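Local coordinates for alpha-catenin-like protein hmp-1 (Caenorhabditis elegans, PDB 5H5M), which acts in the core cadherin-catenin complex of adherens junctions, binds actin filaments, and is required for cell migration and cell-shape change during body enclosure and elongation, at residues S47-E52 and N57-I62; V116-D121 and A163-Q168; E308-A313 and H371-N376. All coordinates share one frame; numbering follows the deposited sequence.

The crystallised fragment is the M domain of this vinculin-family protein, an all-helical fold in which the three contacts follow one another along the chain. Contact 1 closes the turn between helix 27-49 and helix 56-80; contact 2 pairs the next long helix, 92-122, with helix 142-166. Their centres lie about 13 Å apart, and they touch through a salt bridge from R58 NH1 to D117 OD1 of 2.7 Å. Contact 3 joins helices 305-339 and 345-374. Its centre is about 33 Å from that of contact 1, across the chain's centre, and about 27 Å from that of contact 2. Contacts 1 and 2 thus form one continuous junction, while contact 3 lies at the end of another helical hairpin.

Contact 1 (S47-E52 and N57-I62); sequences SIADAE and NRKQKI
A49 and K59 come together across the turn of a helical hairpin, in which helix 27-49 runs out and helix 56-80 sets off in roughly the reverse direction. Their CA atoms are 4.6 Å apart, an approach probably helped by the small side chain of A49. The side chain of A49 is directed at the second helix, and its CB packs on I62 CG2 at 3.8 Å. I48 adds to this apolar side from an angle: its side chain and that of I62 lie nearly perpendicular, so that they meet through single methyl groups, I48 CG2 and I62 CD1. The same two isoleucines turn toward helix 92-122, I48 touching A114 and I62 touching H110, which places the apolar half of the contact inside the bundle.

The other half is an aliphatic chain laid along a carbonyl. K59 starts with CG anti to the backbone N (chi1 175°) and stays extended through CE, and this course carries it past A49 O, which its CG approaches to 3.2 Å and its CD to 3.7 Å. These are carbon-oxygen packing contacts. Within the turn, T54 OG1 bonds to I48 O and ties the turn back to the end of helix 27-49. D50, the first residue to depart from helical geometry, has its CB directed away from helix 56-80, yet its carboxylate swings back and meets the lysine at a slant. The resulting salt bridge lies at the surface, and as a hydrogen bond it is weak. The last torsion of K59 breaks the extended line (chi4 -55°) and brings NZ to 3.1 Å from D50 OD1.

Contact 2 (V116-D121 and A163-Q168); sequences VDHISD and ARLSCQ
L165 sets one methyl squarely on the imidazole of H118, and this CH-pi contact is the tight part of a helix-helix packing that joins helices 92-122 and 142-166 in the all-helical M domain of the vinculin/alpha-catenin family. The carbon CD2 stands 3.7 Å from the ring centroid and only 5° off the normal, so that all five ring atoms lie at almost equal distances from it. The leucine side chain comes in at about a right angle to that of the histidine; with CG anti to the backbone N (chi1 -180°), it reaches straight across toward helix 92-122. The ring receiving the methyl is gripped at both nitrogens. H118 ND1 bonds to A114 O, one turn earlier in its own helix, and NE2 bonds to S53 OG in the loop before helix 56-80. These two bonds fix the rotation of the ring and would probably bias the neutral form toward carrying its proton on ND1.

Beside the stack the contact is buried but touches through few atoms. I119 meets S166 through its far end, CD1 lying 3.6 Å from S166 OG. That hydroxyl is already engaged with V162 O, one turn back, and offers the isoleucine simple van der Waals contact. The backbones stay well apart, 7.9 Å between the CA atoms of I119 and A163. Solvent comes closer on the side of L165, itself partly exposed, while R164 lies on the helix face turned from the contact and forms a salt bridge with E187.

I115 of helix 92-122 extends the packing onto L165 and S166. Around the pair, helix 173-202 packs behind A163 and C167, and helix 237-260 lies against V116 and D117 on the far flank of helix 92-122.

Contact 3 (E308-A313 and H371-N376); sequences ETVKQA and HALLMN
V310 points at A372 and L373 where helix 305-339 begins and helix 345-374 ends, the two forming an antiparallel hairpin with CA atoms of V310 and A372 5.5 Å apart. Its CB still stands 4.6 Å from A372 CB; the branches do the touching. The torsion chi1 of 170° sends CG1 anti to the backbone N, where it meets L373 CD2 at 3.7 Å, with L373 CG farther off. The other branch, CG2, lies beside the backbone N and rests on A372, 3.9 Å from its CB and 3.7 Å from its O. L373 CD2 also reaches CG2, at 4.0 Å, so the leucine tip lies near both methyls, its side chain running about perpendicular to the valine. V294 and M298 of helix 276-300 pack on V310 as well, making this a three-helix contact. An alanine at V310 would remove both methyls and is likely to leave L373 CD2 and A372 CB facing a gap at the hairpin's end. Just outside 308-313, Y306 OH bonds to L373 O. Between the segments themselves no hydrogen bond forms; van der Waals packing, mostly of apolar side chains, sets shape and spacing without a directional lock.

Contact 1 (S47-E52 and N57-I62)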
ATOM      1  N   SER A  47      -9.540  14.357   1.644  1.00 34.91           N
ATOM      2  CA  SER A  47      -9.907  13.285   2.564  1.00 36.82           C
ATOM      3  C   SER A  47      -8.814  12.223   2.601  1.00 36.59           C
ATOM      4  O   SER A  47      -8.494  11.670   3.651  1.00 43.36           O
ATOM      5  CB  SER A  47     -11.243  12.656   2.162  1.00 34.27           C
ATOM      6  OG  SER A  47     -12.316  13.568   2.329  1.00 43.98           O
ATOM      7  N   ILE A  48      -8.244  11.953   1.436  1.00 34.27           N
ATOM      8  CA  ILE A  48      -7.145  11.014   1.316  1.00 31.06           C
ATOM      9  C   ILE A  48      -5.877  11.606   1.925  1.00 39.50           C
ATOM     10  O   ILE A  48      -5.190  10.950   2.708  1.00 38.75           O
ATOM     11  CB  ILE A  48      -6.919  10.633  -0.160  1.00 24.49           C
ATOM     12  CG1 ILE A  48      -8.061   9.732  -0.636  1.00 26.53           C
ATOM     13  CG2 ILE A  48      -5.576   9.959  -0.353  1.00 20.40           C
ATOM     14  CD1 ILE A  48      -7.996   9.370  -2.105  1.00 35.61           C
ATOM     15  N   ALA A  49      -5.588  12.857   1.579  1.00 43.01           N
ATOM     16  CA  ALA A  49      -4.422  13.554   2.112  1.00 42.96           C
ATOM     17  C   ALA A  49      -4.472  13.677   3.634  1.00 44.79           C
ATOM     18  O   ALA A  49      -3.469  13.453   4.314  1.00 51.48           O
ATOM     19  CB  ALA A  49      -4.298  14.939   1.479  1.00 23.89           C
ATOM     20  N   ASP A  50      -5.642  14.027   4.165  1.00 34.28           N
ATOM     21  CA  ASP A  50      -5.788  14.294   5.593  1.00 32.43           C
ATOM     22  C   ASP A  50      -6.261  13.089   6.392  1.00 45.15           C
ATOM     23  O   ASP A  50      -6.934  13.240   7.410  1.00 53.98           O
ATOM     24  CB  ASP A  50      -6.752  15.456   5.826  1.00 41.63           C
ATOM     25  CG  ASP A  50      -6.217  16.766   5.297  1.00 61.53           C
ATOM     26  OD1 ASP A  50      -4.981  16.946   5.297  1.00 68.48           O
ATOM     27  OD2 ASP A  50      -7.031  17.616   4.881  1.00 71.42           O
ATOM     28  N   ALA A  51      -5.922  11.893   5.930  1.00 53.00           N
ATOM     29  CA  ALA A  51      -6.053  10.711   6.764  1.00 49.61           C
ATOM     30  C   ALA A  51      -4.819  10.654   7.656  1.00 58.35           C
ATOM     31  O   ALA A  51      -3.710  10.920   7.193  1.00 56.32           O
ATOM     32  CB  ALA A  51      -6.185   9.454   5.922  1.00 28.57           C
ATOM     33  N   GLU A  52      -4.997  10.326   8.933  1.00 59.49           N
ATOM     34  CA  GLU A  52      -3.853  10.296   9.841  1.00 59.41           C
ATOM     35  C   GLU A  52      -3.064   8.996   9.717  1.00 51.91           C
ATOM     36  O   GLU A  52      -2.162   8.728  10.512  1.00 66.18           O
ATOM     37  CB  GLU A  52      -4.294  10.510  11.289  1.00 68.31           C
ATOM     38  CG  GLU A  52      -3.772  11.813  11.888  1.00 78.72           C
ATOM     39  CD  GLU A  52      -2.265  11.970  11.732  1.00 85.14           C
ATOM     40  OE1 GLU A  52      -1.519  11.456  12.592  1.00 87.26           O
ATOM     41  OE2 GLU A  52      -1.824  12.606  10.749  1.00 89.11           O
ATOM     42  N   ASN A  57       4.845  13.335   3.563  1.00 36.59           N
ATOM     43  CA  ASN A  57       5.419  13.832   2.322  1.00 37.85           C
ATOM     44  C   ASN A  57       4.480  13.640   1.129  1.00 39.14           C
ATOM     45  O   ASN A  57       4.441  14.474   0.227  1.00 40.03           O
ATOM     46  CB  ASN A  57       6.772  13.161   2.068  1.00 52.66           C
ATOM     47  CG  ASN A  57       7.299  13.408   0.665  1.00 63.51           C
ATOM     48  OD1 ASN A  57       7.025  12.641  -0.258  1.00 71.65           O
ATOM     49  ND2 ASN A  57       8.046  14.493   0.496  1.00 60.06           N
ATOM     50  N   ARG A  58       3.705  12.560   1.137  1.00 41.28           N
ATOM     51  CA  ARG A  58       2.739  12.329   0.069  1.00 40.37           C
ATOM     52  C   ARG A  58       1.510  13.213   0.277  1.00 38.32           C
ATOM     53  O   ARG A  58       0.863  13.636  -0.679  1.00 37.32           O
ATOM     54  CB  ARG A  58       2.338  10.851   0.001  1.00 31.64           C
ATOM     55  CG  ARG A  58       1.647  10.468  -1.302  1.00 24.64           C
ATOM     56  CD  ARG A  58       1.877   9.008  -1.662  1.00 22.02           C
ATOM     57  NE  ARG A  58       3.036   8.827  -2.532  1.00 30.93           N
ATOM     58  CZ  ARG A  58       4.002   7.939  -2.322  1.00 38.60           C
ATOM     59  NH1 ARG A  58       3.956   7.137  -1.269  1.00 46.01           N
ATOM     60  NH2 ARG A  58       5.014   7.850  -3.172  1.00 66.83           N
ATOM     61  N   LYS A  59       1.206  13.488   1.540  1.00 37.44           N
ATOM     62  CA  LYS A  59       0.133  14.401   1.913  1.00 38.77           C
ATOM     63  C   LYS A  59       0.355  15.794   1.324  1.00 37.62           C
ATOM     64  O   LYS A  59      -0.565  16.400   0.781  1.00 25.65           O
ATOM     65  CB  LYS A  59       0.027  14.481   3.437  1.00 42.04           C
ATOM     66  CG  LYS A  59      -0.964  15.494   3.971  1.00 43.56           C
ATOM     67  CD  LYS A  59      -0.788  15.655   5.477  1.00 49.51           C
ATOM     68  CE  LYS A  59      -1.887  16.509   6.086  1.00 62.03           C
ATOM     69  NZ  LYS A  59      -1.989  17.837   5.422  1.00 71.11           N
ATOM     70  N   GLN A  60       1.581  16.293   1.422  1.00 34.95           N
ATOM     71  CA  GLN A  60       1.883  17.640   0.954  1.00 35.46           C
ATOM     72  C   GLN A  60       1.900  17.731  -0.571  1.00 33.43           C
ATOM     73  O   GLN A  60       1.579  18.776  -1.133  1.00 30.16           O
ATOM     74  CB  GLN A  60       3.218  18.123   1.529  1.00 32.45           C
ATOM     75  CG  GLN A  60       3.207  18.398   3.042  1.00 54.99           C
ATOM     76  CD  GLN A  60       2.045  19.280   3.518  1.00 64.34           C
ATOM     77  OE1 GLN A  60       1.446  20.036   2.746  1.00 61.55           O
ATOM     78  NE2 GLN A  60       1.730  19.180   4.806  1.00 66.42           N
ATOM     79  N   LYS A  61       2.269  16.642  -1.241  1.00 34.72           N
ATOM     80  CA  LYS A  61       2.259  16.631  -2.699  1.00 30.10           C
ATOM     81  C   LYS A  61       0.831  16.733  -3.217  1.00 35.14           C
ATOM     82  O   LYS A  61       0.558  17.443  -4.190  1.00 43.74           O
ATOM     83  CB  LYS A  61       2.931  15.369  -3.245  1.00 33.34           C
ATOM     84  CG  LYS A  61       4.442  15.370  -3.107  1.00 40.87           C
ATOM     85  CD  LYS A  61       5.061  14.130  -3.731  1.00 55.64           C
ATOM     86  CE  LYS A  61       5.158  13.004  -2.716  1.00 59.29           C
ATOM     87  NZ  LYS A  61       6.168  11.976  -3.089  1.00 60.48           N
ATOM     88  N   ILE A  62      -0.076  16.021  -2.556  1.00 30.85           N
ATOM     89  CA  ILE A  62      -1.490  16.047  -2.906  1.00 23.89           C
ATOM     90  C   ILE A  62      -2.070  17.446  -2.710  1.00 27.26           C
ATOM     91  O   ILE A  62      -2.787  17.956  -3.572  1.00 23.31           O
ATOM     92  CB  ILE A  62      -2.288  15.029  -2.071  1.00 21.51           C
ATOM     93  CG1 ILE A  62      -1.844  13.606  -2.421  1.00 22.67           C
ATOM     94  CG2 ILE A  62      -3.785  15.196  -2.299  1.00 25.87           C
ATOM     95  CD1 ILE A  62      -2.531  12.533  -1.619  1.00 22.94           C
TER

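Contact 2 (V116-D121 and A163-Q168)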
ATOM      1  N   VAL A 116      -1.637   3.012  -2.335  1.00 24.27           N
ATOM      2  CA  VAL A 116      -0.634   1.951  -2.335  1.00 28.18           C
ATOM      3  C   VAL A 116       0.204   1.998  -1.054  1.00 23.70           C
ATOM      4  O   VAL A 116       0.624   0.956  -0.550  1.00 27.02           O
ATOM      5  CB  VAL A 116       0.275   2.034  -3.576  1.00 22.35           C
ATOM      6  CG1 VAL A 116       1.345   0.961  -3.537  1.00 21.34           C
ATOM      7  CG2 VAL A 116      -0.559   1.889  -4.838  1.00 19.74           C
ATOM      8  N   ASP A 117       0.422   3.201  -0.519  1.00 20.50           N
ATOM      9  CA  ASP A 117       1.052   3.354   0.796  1.00 20.65           C
ATOM     10  C   ASP A 117       0.350   2.501   1.846  1.00 20.36           C
ATOM     11  O   ASP A 117       0.992   1.798   2.627  1.00 26.40           O
ATOM     12  CB  ASP A 117       1.031   4.811   1.261  1.00 23.71           C
ATOM     13  CG  ASP A 117       2.167   5.628   0.698  1.00 26.65           C
ATOM     14  OD1 ASP A 117       1.963   6.841   0.497  1.00 25.89           O
ATOM     15  OD2 ASP A 117       3.261   5.073   0.462  1.00 28.89           O
ATOM     16  N   HIS A 118      -0.976   2.590   1.857  1.00 17.13           N
ATOM     17  CA  HIS A 118      -1.797   1.861   2.808  1.00 18.97           C
ATOM     18  C   HIS A 118      -1.766   0.359   2.536  1.00 23.01           C
ATOM     19  O   HIS A 118      -1.641  -0.439   3.463  1.00 32.30           O
ATOM     20  CB  HIS A 118      -3.236   2.385   2.770  1.00 23.62           C
ATOM     21  CG  HIS A 118      -3.387   3.776   3.312  1.00 26.63           C
ATOM     22  ND1 HIS A 118      -2.977   4.892   2.616  1.00 26.60           N
ATOM     23  CD2 HIS A 118      -3.890   4.224   4.484  1.00 28.55           C
ATOM     24  CE1 HIS A 118      -3.224   5.972   3.338  1.00 19.54           C
ATOM     25  NE2 HIS A 118      -3.778   5.596   4.475  1.00 21.84           N
ATOM     26  N   ILE A 119      -1.870  -0.017   1.265  1.00 22.60           N
ATOM     27  CA  ILE A 119      -1.830  -1.422   0.866  1.00 20.38           C
ATOM     28  C   ILE A 119      -0.479  -2.047   1.201  1.00 25.20           C
ATOM     29  O   ILE A 119      -0.406  -3.194   1.655  1.00 21.89           O
ATOM     30  CB  ILE A 119      -2.115  -1.586  -0.641  1.00 19.34           C
ATOM     31  CG1 ILE A 119      -3.535  -1.110  -0.962  1.00 20.38           C
ATOM     32  CG2 ILE A 119      -1.931  -3.034  -1.077  1.00 18.85           C
ATOM     33  CD1 ILE A 119      -3.925  -1.272  -2.412  1.00 22.06           C
ATOM     34  N   SER A 120       0.585  -1.279   0.987  1.00 22.20           N
ATOM     35  CA  SER A 120       1.937  -1.734   1.291  1.00 18.12           C
ATOM     36  C   SER A 120       2.082  -2.067   2.775  1.00 18.61           C
ATOM     37  O   SER A 120       2.605  -3.124   3.127  1.00 19.63           O
ATOM     38  CB  SER A 120       2.966  -0.676   0.875  1.00 19.21           C
ATOM     39  OG  SER A 120       4.291  -1.092   1.163  1.00 21.48           O
ATOM     40  N   ASP A 121       1.607  -1.172   3.639  1.00 26.05           N
ATOM     41  CA  ASP A 121       1.687  -1.376   5.085  1.00 27.44           C
ATOM     42  C   ASP A 121       0.769  -2.494   5.579  1.00 26.99           C
ATOM     43  O   ASP A 121       1.193  -3.374   6.328  1.00 33.17           O
ATOM     44  CB  ASP A 121       1.341  -0.083   5.837  1.00 19.52           C
ATOM     45  CG  ASP A 121       2.375   1.012   5.635  1.00 24.79           C
ATOM     46  OD1 ASP A 121       3.526   0.693   5.272  1.00 28.86           O
ATOM     47  OD2 ASP A 121       2.036   2.198   5.848  1.00 27.71           O
ATOM     48  N   ALA A 163      -8.935  -1.544   2.331  1.00 18.59           N
ATOM     49  CA  ALA A 163      -9.684  -2.099   1.207  1.00 15.46           C
ATOM     50  C   ALA A 163     -10.749  -1.122   0.710  1.00 23.86           C
ATOM     51  O   ALA A 163     -10.897  -0.908  -0.493  1.00 24.20           O
ATOM     52  CB  ALA A 163     -10.327  -3.424   1.594  1.00 16.55           C
ATOM     53  N   ARG A 164     -11.488  -0.532   1.642  1.00 23.60           N
ATOM     54  CA  ARG A 164     -12.547   0.407   1.290  1.00 32.87           C
ATOM     55  C   ARG A 164     -11.982   1.715   0.747  1.00 32.59           C
ATOM     56  O   ARG A 164     -12.579   2.336  -0.132  1.00 42.61           O
ATOM     57  CB  ARG A 164     -13.449   0.673   2.498  1.00 16.08           C
ATOM     58  CG  ARG A 164     -14.331  -0.517   2.856  1.00 16.55           C
ATOM     59  CD  ARG A 164     -14.979  -0.367   4.228  1.00 16.87           C
ATOM     60  NE  ARG A 164     -15.941  -1.437   4.478  1.00 25.54           N
ATOM     61  CZ  ARG A 164     -16.350  -1.816   5.685  1.00 27.98           C
ATOM     62  NH1 ARG A 164     -15.878  -1.217   6.769  1.00 32.34           N
ATOM     63  NH2 ARG A 164     -17.228  -2.802   5.807  1.00 23.74           N
ATOM     64  N   LEU A 165     -10.829   2.124   1.268  1.00 24.01           N
ATOM     65  CA  LEU A 165     -10.165   3.341   0.810  1.00 24.72           C
ATOM     66  C   LEU A 165      -9.701   3.180  -0.636  1.00 23.18           C
ATOM     67  O   LEU A 165      -9.747   4.124  -1.425  1.00 25.85           O
ATOM     68  CB  LEU A 165      -8.979   3.685   1.722  1.00 24.25           C
ATOM     69  CG  LEU A 165      -8.146   4.936   1.418  1.00 28.66           C
ATOM     70  CD1 LEU A 165      -8.870   6.189   1.868  1.00 23.32           C
ATOM     71  CD2 LEU A 165      -6.766   4.854   2.072  1.00 23.56           C
ATOM     72  N   SER A 166      -9.267   1.971  -0.980  1.00 24.52           N
ATOM     73  CA  SER A 166      -8.766   1.673  -2.320  1.00 29.55           C
ATOM     74  C   SER A 166      -9.833   1.824  -3.406  1.00 31.69           C
ATOM     75  O   SER A 166      -9.533   2.218  -4.535  1.00 22.76           O
ATOM     76  CB  SER A 166      -8.198   0.254  -2.364  1.00 21.82           C
ATOM     77  OG  SER A 166      -7.129   0.108  -1.446  1.00 30.47           O
ATOM     78  N   CYS A 167     -11.075   1.511  -3.057  1.00 26.22           N
ATOM     79  CA  CYS A 167     -12.165   1.479  -4.025  1.00 33.84           C
ATOM     80  C   CYS A 167     -12.441   2.841  -4.666  1.00 33.92           C
ATOM     81  O   CYS A 167     -12.942   2.912  -5.789  1.00 32.85           O
ATOM     82  CB  CYS A 167     -13.433   0.944  -3.357  1.00 32.75           C
ATOM     83  SG  CYS A 167     -13.314  -0.806  -2.894  1.00 20.16           S
ATOM     84  N   GLN A 168     -12.102   3.914  -3.960  1.00 30.53           N
ATOM     85  CA  GLN A 168     -12.330   5.269  -4.458  1.00 31.86           C
ATOM     86  C   GLN A 168     -11.538   5.568  -5.727  1.00 29.86           C
ATOM     87  O   GLN A 168     -11.919   6.434  -6.512  1.00 29.38           O
ATOM     88  CB  GLN A 168     -11.961   6.306  -3.394  1.00 31.10           C
ATOM     89  CG  GLN A 168     -12.449   5.995  -1.997  1.00 43.06           C
ATOM     90  CD  GLN A 168     -12.101   7.100  -1.019  1.00 56.44           C
ATOM     91  OE1 GLN A 168     -11.731   8.204  -1.421  1.00 46.96           O
ATOM     92  NE2 GLN A 168     -12.213   6.808   0.273  1.00 61.20           N
TER

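Contact 3 (E308-A313 and H371-N376)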
ATOM      1  N   GLU A 308      10.836 -15.365 -18.050  1.00 29.16           N
ATOM      2  CA  GLU A 308      11.821 -16.192 -17.362  1.00 44.98           C
ATOM      3  C   GLU A 308      12.920 -15.341 -16.727  1.00 41.30           C
ATOM      4  O   GLU A 308      13.387 -15.644 -15.629  1.00 37.76           O
ATOM      5  CB  GLU A 308      12.431 -17.219 -18.320  1.00 33.67           C
ATOM      6  CG  GLU A 308      11.444 -18.288 -18.759  1.00 34.08           C
ATOM      7  CD  GLU A 308      12.121 -19.523 -19.326  1.00 53.99           C
ATOM      8  OE1 GLU A 308      13.336 -19.464 -19.611  1.00 53.35           O
ATOM      9  OE2 GLU A 308      11.433 -20.556 -19.482  1.00 56.91           O
ATOM     10  N   THR A 309      13.315 -14.273 -17.415  1.00 39.63           N
ATOM     11  CA  THR A 309      14.352 -13.372 -16.916  1.00 30.87           C
ATOM     12  C   THR A 309      13.871 -12.619 -15.676  1.00 36.18           C
ATOM     13  O   THR A 309      14.630 -12.404 -14.730  1.00 41.53           O
ATOM     14  CB  THR A 309      14.786 -12.361 -17.999  1.00 32.25           C
ATOM     15  OG1 THR A 309      15.298 -13.066 -19.136  1.00 46.67           O
ATOM     16  CG2 THR A 309      15.868 -11.437 -17.473  1.00 32.58           C
ATOM     17  N   VAL A 310      12.600 -12.232 -15.679  1.00 28.38           N
ATOM     18  CA  VAL A 310      12.015 -11.519 -14.552  1.00 28.25           C
ATOM     19  C   VAL A 310      11.784 -12.456 -13.364  1.00 29.89           C
ATOM     20  O   VAL A 310      12.099 -12.112 -12.227  1.00 23.47           O
ATOM     21  CB  VAL A 310      10.686 -10.845 -14.950  1.00 25.52           C
ATOM     22  CG1 VAL A 310       9.960 -10.326 -13.725  1.00 20.45           C
ATOM     23  CG2 VAL A 310      10.941  -9.717 -15.944  1.00 23.34           C
ATOM     24  N   LYS A 311      11.245 -13.643 -13.631  1.00 28.29           N
ATOM     25  CA  LYS A 311      11.022 -14.634 -12.579  1.00 29.34           C
ATOM     26  C   LYS A 311      12.344 -15.069 -11.949  1.00 29.43           C
ATOM     27  O   LYS A 311      12.400 -15.384 -10.759  1.00 30.74           O
ATOM     28  CB  LYS A 311      10.272 -15.851 -13.127  1.00 28.01           C
ATOM     29  CG  LYS A 311       8.853 -15.542 -13.597  1.00 28.88           C
ATOM     30  CD  LYS A 311       7.795 -16.200 -12.729  1.00 32.45           C
ATOM     31  CE  LYS A 311       7.775 -17.702 -12.921  1.00 45.11           C
ATOM     32  NZ  LYS A 311       6.626 -18.333 -12.217  1.00 52.53           N
ATOM     33  N   GLN A 312      13.404 -15.077 -12.751  1.00 27.93           N
ATOM     34  CA  GLN A 312      14.736 -15.402 -12.256  1.00 28.47           C
ATOM     35  C   GLN A 312      15.215 -14.356 -11.247  1.00 37.26           C
ATOM     36  O   GLN A 312      15.764 -14.696 -10.196  1.00 30.00           O
ATOM     37  CB  GLN A 312      15.727 -15.506 -13.414  1.00 47.11           C
ATOM     38  CG  GLN A 312      17.136 -15.873 -12.985  1.00 58.10           C
ATOM     39  CD  GLN A 312      17.205 -17.244 -12.342  1.00 66.65           C
ATOM     40  OE1 GLN A 312      16.778 -18.239 -12.928  1.00 78.66           O
ATOM     41  NE2 GLN A 312      17.740 -17.302 -11.127  1.00 54.73           N
ATOM     42  N   ALA A 313      15.004 -13.086 -11.572  1.00 25.78           N
ATOM     43  CA  ALA A 313      15.378 -11.998 -10.677  1.00 24.54           C
ATOM     44  C   ALA A 313      14.571 -12.068  -9.384  1.00 27.36           C
ATOM     45  O   ALA A 313      15.096 -11.818  -8.296  1.00 25.90           O
ATOM     46  CB  ALA A 313      15.180 -10.654 -11.362  1.00 23.89           C
ATOM     47  N   HIS A 371      14.144  -3.425 -12.911  1.00 28.17           N
ATOM     48  CA  HIS A 371      14.963  -3.216 -14.094  1.00 28.21           C
ATOM     49  C   HIS A 371      14.668  -4.277 -15.157  1.00 42.57           C
ATOM     50  O   HIS A 371      14.523  -3.961 -16.342  1.00 35.69           O
ATOM     51  CB  HIS A 371      16.447  -3.227 -13.722  1.00 29.89           C
ATOM     52  CG  HIS A 371      17.359  -2.957 -14.878  1.00 42.91           C
ATOM     53  ND1 HIS A 371      17.224  -1.855 -15.691  1.00 53.54           N
ATOM     54  CD2 HIS A 371      18.416  -3.655 -15.359  1.00 51.58           C
ATOM     55  CE1 HIS A 371      18.161  -1.880 -16.623  1.00 49.58           C
ATOM     56  NE2 HIS A 371      18.897  -2.961 -16.443  1.00 53.43           N
ATOM     57  N   ALA A 372      14.576  -5.531 -14.724  1.00 25.38           N
ATOM     58  CA  ALA A 372      14.267  -6.638 -15.624  1.00 35.46           C
ATOM     59  C   ALA A 372      12.908  -6.460 -16.303  1.00 32.14           C
ATOM     60  O   ALA A 372      12.732  -6.843 -17.458  1.00 41.34           O
ATOM     61  CB  ALA A 372      14.307  -7.962 -14.868  1.00 25.42           C
ATOM     62  N   LEU A 373      11.956  -5.873 -15.585  1.00 29.93           N
ATOM     63  CA  LEU A 373      10.615  -5.644 -16.119  1.00 28.24           C
ATOM     64  C   LEU A 373      10.619  -4.618 -17.250  1.00 36.61           C
ATOM     65  O   LEU A 373       9.694  -4.577 -18.064  1.00 35.96           O
ATOM     66  CB  LEU A 373       9.672  -5.191 -15.003  1.00 26.96           C
ATOM     67  CG  LEU A 373       9.246  -6.269 -14.003  1.00 29.68           C
ATOM     68  CD1 LEU A 373       8.735  -5.635 -12.728  1.00 20.85           C
ATOM     69  CD2 LEU A 373       8.184  -7.169 -14.610  1.00 25.20           C
ATOM     70  N   LEU A 374      11.664  -3.795 -17.295  1.00 37.97           N
ATOM     71  CA  LEU A 374      11.827  -2.797 -18.350  1.00 41.80           C
ATOM     72  C   LEU A 374      12.383  -3.410 -19.634  1.00 51.88           C
ATOM     73  O   LEU A 374      12.073  -2.952 -20.732  1.00 63.36           O
ATOM     74  CB  LEU A 374      12.746  -1.666 -17.880  1.00 43.60           C
ATOM     75  CG  LEU A 374      12.246  -0.827 -16.706  1.00 51.33           C
ATOM     76  CD1 LEU A 374      13.303   0.185 -16.288  1.00 52.39           C
ATOM     77  CD2 LEU A 374      10.933  -0.141 -17.057  1.00 45.75           C
ATOM     78  N   MET A 375      13.209  -4.441 -19.488  1.00 48.94           N
ATOM     79  CA  MET A 375      13.831  -5.103 -20.631  1.00 54.29           C
ATOM     80  C   MET A 375      12.829  -5.952 -21.412  1.00 63.51           C
ATOM     81  O   MET A 375      12.609  -7.116 -21.078  1.00 73.93           O
ATOM     82  CB  MET A 375      14.997  -5.980 -20.166  1.00 49.60           C
ATOM     83  CG  MET A 375      15.996  -5.273 -19.262  1.00 54.04           C
ATOM     84  SD  MET A 375      16.526  -3.693 -19.947  1.00101.54           S
ATOM     85  CE  MET A 375      17.345  -4.243 -21.442  1.00 76.43           C
ATOM     86  N   ASN A 376      12.214  -5.369 -22.439  1.00 71.23           N
ATOM     87  CA  ASN A 376      11.263  -6.102 -23.276  1.00 66.93           C
ATOM     88  C   ASN A 376      11.702  -6.150 -24.735  1.00 61.42           C
ATOM     89  O   ASN A 376      10.866  -6.196 -25.641  1.00 84.10           O
ATOM     90  CB  ASN A 376       9.858  -5.489 -23.191  1.00 64.53           C
ATOM     91  CG  ASN A 376       9.516  -4.976 -21.802  1.00 67.90           C
ATOM     92  OD1 ASN A 376      10.103  -5.395 -20.806  1.00 85.40           O
ATOM     93  ND2 ASN A 376       8.535  -4.083 -21.729  1.00 51.51           N
TER